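Local coordinates for protein trypsin inhibitor 3 (Spinacia oleracea, PDB 4AOR) that inhibits the serine protease trypsin as a small disulfide-rich knottin, captured here in complex with cationic trypsin, at residues 10-14 against 24-28; 20-24 against 33-37. All coordinates share one frame. Numbering follows the deposited sequence.

Overall arrangement
The segments of the two contacts alternate along the chain, in the order 10-14, 20-24, 24-28 and 33-37, with A24 common to both contacts, whose centres lie about 5 Å apart. Contact 1 joins the outer strands 10-11 and 25-27 of a three-stranded antiparallel sheet; contact 2 ties the turn ahead of strand 25-27 to the end of the central strand, 34-36. Backbone hydrogen bonds such as V26 N to V35 O (2.8 Å) stitch the contacts together. The disulfides C11-C25 and C20-C36, with C4-C21, form the knottin core, from which the connection between strands 25-27 and 34-36 carries R32-I33, by similarity the reactive bond for trypsin.

Contact 1 of 2, residues 10-14 against 24-28; sequences ICSGF and ACVPH
One of the three disulfides of the knottin fold, C11-C25, makes this contact: it joins the second cysteine of the chain to the fifth and so bridges the two outer strands of the small sheet. Both half-cystines are extended, C11 at phi/psi -147/-173° and C25 at -110/116°, and their CA atoms are 6.3 Å apart. Each CA-to-CB bond points toward the opposite segment. C11 takes the p rotamer (chi1 58°) and C25 the t rotamer (178°); the SG atoms meet at 2.0 Å with chi3 of 104°, a right-handed bridge. No hydrogen bond joins the segments, since strand 34-36 runs between strands 10-11 and 25-27 in the sheet. The bridge passes over that strand closely enough to bring C11 SG within 3.2 Å of V35 C. The flanking side chains of I10 (m, t), S12 and V26 (m) leave their CA atoms away from the opposite segment.

Beyond C11 the chain leaves the sheet. S12, with chi1 at 179° (t), forms an ST turn in which its OG accepts from F14 N at 3.0 Å, while G13 (-63/-14°) and F14 (-92/-13°) bend the backbone. The same OG is hydrogen-bonded to the backbone of cationic trypsin, and the side chains of S12 and F14 each pack on an aromatic side chain of the protease, so this turn belongs to the inhibitor-enzyme interface. On its inner side, the carbonyl oxygen S12 O lies 3.5 Å from C25 SG.

Contact 2 of 2, residues 20-24 against 33-37; sequences CCSGA and IFVCQ
Residues 20-23 form a type I beta turn, with C21 at phi/psi -53/-38° and S22 at -77/-14°, closed by G23 N to C20 O at 3.0 Å. G23 follows at a positive phi (80/11°), a conformation that favours glycine, and A24 returns to an extended shape (-137/121°). Opposite, strand 34-36 runs extended into the C-terminal Q37. The CA atoms of C20 and C36 lie 5.5 Å apart and those of A24 and Q37 5.4 Å. Q37 N donates to A24 O at 2.8 Å and 167°, and the same carbonyl receives a CA-H...O contact from C36 CA at 3.5 Å.

C20 and C36 both adopt the m rotamer (chi1 -64° and -67°), and their SG atoms bond at 2.0 Å with chi3 of -77°, a left-handed bridge. This link between the third and sixth cysteines is the one that, in the knottin topology, threads the ring closed by C4-C21, C11-C25 and the intervening backbone. At the exposed edge S22, in the p rotamer, donates from OG to Q37 O at 2.9 Å. Water 1 accepts from S22 N at 3.0 Å and donates weakly to Q37 O at 3.5 Å. Q37 extends its side chain (chi1 and chi2 both t) past A24, leaving its OE1 3.6 Å from A24 CB.

Contact 1 of 2, residues 10-14 against 24-28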
# COMPACT_ATOMS: atom_id res chain seq x y z
N ILE D 10 10.59 -2.72 -9.86
CA ILE D 10 10.33 -2.63 -8.43
C ILE D 10 11.45 -3.33 -7.65
O ILE D 10 11.95 -4.39 -8.06
CB ILE D 10 9.04 -3.39 -8.08
CG1 ILE D 10 7.85 -2.76 -8.81
CG2 ILE D 10 8.82 -3.39 -6.56
CD1 ILE D 10 6.58 -3.66 -8.75
N CYS D 11 11.83 -2.75 -6.53
CA CYS D 11 12.75 -3.40 -5.62
C CYS D 11 12.42 -3.03 -4.19
O CYS D 11 11.41 -2.37 -3.94
CB CYS D 11 14.20 -3.04 -5.97
SG CYS D 11 14.56 -1.27 -5.95
N SER D 12 13.28 -3.44 -3.27
CA SER D 12 13.01 -3.32 -1.84
C SER D 12 13.97 -2.41 -1.13
O SER D 12 15.18 -2.60 -1.21
CB SER D 12 13.11 -4.67 -1.16
OG SER D 12 12.87 -4.56 0.25
N GLY D 13 13.44 -1.48 -0.35
CA GLY D 13 14.27 -0.68 0.52
C GLY D 13 15.01 -1.49 1.59
O GLY D 13 15.93 -0.95 2.22
N PHE D 14 14.61 -2.75 1.81
CA PHE D 14 15.25 -3.60 2.81
C PHE D 14 16.39 -4.44 2.23
O PHE D 14 17.13 -5.07 2.99
CB PHE D 14 14.25 -4.58 3.45
CG PHE D 14 13.18 -3.92 4.28
CD1 PHE D 14 11.97 -3.55 3.71
CD2 PHE D 14 13.36 -3.72 5.64
CE1 PHE D 14 10.98 -2.95 4.48
CE2 PHE D 14 12.38 -3.12 6.41
CZ PHE D 14 11.18 -2.73 5.84
N ALA D 24 21.79 0.15 -7.56
CA ALA D 24 21.09 1.14 -6.74
C ALA D 24 19.59 0.94 -6.75
O ALA D 24 18.95 0.98 -7.80
CB ALA D 24 21.41 2.54 -7.20
N CYS D 25 19.04 0.73 -5.56
CA CYS D 25 17.60 0.63 -5.38
C CYS D 25 17.19 1.88 -4.62
O CYS D 25 17.61 2.08 -3.47
CB CYS D 25 17.28 -0.62 -4.56
SG CYS D 25 15.51 -0.85 -4.19
N VAL D 26 16.38 2.72 -5.25
CA VAL D 26 16.13 4.07 -4.74
C VAL D 26 14.66 4.36 -4.61
O VAL D 26 13.85 3.74 -5.29
CB VAL D 26 16.74 5.10 -5.68
CG1 VAL D 26 18.26 4.98 -5.69
CG2 VAL D 26 16.18 4.94 -7.09
N PRO D 27 14.29 5.29 -3.73
CA PRO D 27 12.85 5.61 -3.68
C PRO D 27 12.40 6.26 -4.97
O PRO D 27 13.10 7.13 -5.52
CB PRO D 27 12.75 6.62 -2.52
CG PRO D 27 14.00 6.42 -1.72
CD PRO D 27 15.05 5.93 -2.66
N HIS D 28 11.27 5.80 -5.48
CA HIS D 28 10.63 6.47 -6.60
C HIS D 28 10.19 7.86 -6.14
O HIS D 28 9.81 8.05 -4.98
CB HIS D 28 9.44 5.65 -7.11
CG HIS D 28 8.97 6.05 -8.47
ND1 HIS D 28 8.05 7.07 -8.68
CD2 HIS D 28 9.28 5.57 -9.69
CE1 HIS D 28 7.83 7.19 -9.97
NE2 HIS D 28 8.57 6.30 -10.61

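Contact 2 of 2, residues 20-24 against 33-37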
# COMPACT_ATOMS: atom_id res chain seq x y z
N CYS D 20 19.47 -4.97 -7.91
CA CYS D 20 19.33 -4.23 -9.15
C CYS D 20 20.60 -4.38 -9.97
O CYS D 20 21.70 -4.30 -9.41
CB CYS D 20 19.12 -2.75 -8.86
SG CYS D 20 17.57 -2.36 -7.95
N CYS D 21 20.44 -4.57 -11.28
CA CYS D 21 21.60 -4.65 -12.16
C CYS D 21 22.50 -3.42 -11.97
O CYS D 21 23.73 -3.55 -11.95
CB CYS D 21 21.16 -4.79 -13.62
SG CYS D 21 20.28 -6.30 -13.93
N SER D 22 21.87 -2.26 -11.76
CA SER D 22 22.56 -0.98 -11.63
C SER D 22 23.22 -0.76 -10.28
O SER D 22 24.01 0.16 -10.11
CB SER D 22 21.56 0.16 -11.83
OG SER D 22 20.71 0.20 -10.70
N GLY D 23 22.87 -1.59 -9.30
CA GLY D 23 23.49 -1.52 -8.00
C GLY D 23 22.91 -0.43 -7.13
O GLY D 23 23.48 -0.11 -6.08
N ALA D 24 21.79 0.15 -7.56
CA ALA D 24 21.09 1.14 -6.74
C ALA D 24 19.59 0.94 -6.75
O ALA D 24 18.95 0.98 -7.80
CB ALA D 24 21.41 2.54 -7.20
N ILE D 33 6.96 3.26 -3.87
CA ILE D 33 7.75 2.05 -3.91
C ILE D 33 9.20 2.47 -4.12
O ILE D 33 9.46 3.61 -4.46
CB ILE D 33 7.40 1.18 -5.13
CG1 ILE D 33 7.33 2.01 -6.39
CG2 ILE D 33 6.09 0.41 -4.92
CD1 ILE D 33 7.36 1.16 -7.63
N PHE D 34 10.11 1.52 -3.94
CA PHE D 34 11.48 1.66 -4.38
C PHE D 34 11.60 1.06 -5.80
O PHE D 34 10.85 0.14 -6.17
CB PHE D 34 12.42 0.90 -3.45
CG PHE D 34 12.71 1.61 -2.16
CD1 PHE D 34 11.73 1.70 -1.17
CD2 PHE D 34 13.96 2.16 -1.92
CE1 PHE D 34 12.00 2.35 0.04
CE2 PHE D 34 14.23 2.81 -0.70
CZ PHE D 34 13.24 2.90 0.27
N VAL D 35 12.50 1.62 -6.61
CA VAL D 35 12.77 1.10 -7.95
C VAL D 35 14.26 1.05 -8.21
O VAL D 35 15.03 1.75 -7.54
CB VAL D 35 12.14 1.94 -9.08
CG1 VAL D 35 10.62 1.75 -9.12
CG2 VAL D 35 12.55 3.44 -8.94
N CYS D 36 14.65 0.22 -9.17
CA CYS D 36 16.06 0.16 -9.57
C CYS D 36 16.40 1.38 -10.39
O CYS D 36 15.71 1.72 -11.36
CB CYS D 36 16.34 -1.12 -10.38
SG CYS D 36 16.18 -2.63 -9.40
N GLN D 37 17.49 2.02 -10.01
CA GLN D 37 18.07 3.11 -10.80
C GLN D 37 18.40 2.62 -12.21
O GLN D 37 18.74 1.43 -12.41
CB GLN D 37 19.31 3.61 -10.08
CG GLN D 37 20.01 4.79 -10.68
CD GLN D 37 21.24 5.15 -9.87
OE1 GLN D 37 21.13 5.76 -8.80
NE2 GLN D 37 22.41 4.75 -10.35
OXT GLN D 37 18.30 3.38 -13.19
O HOH W 1 18.99 -2.02 -12.42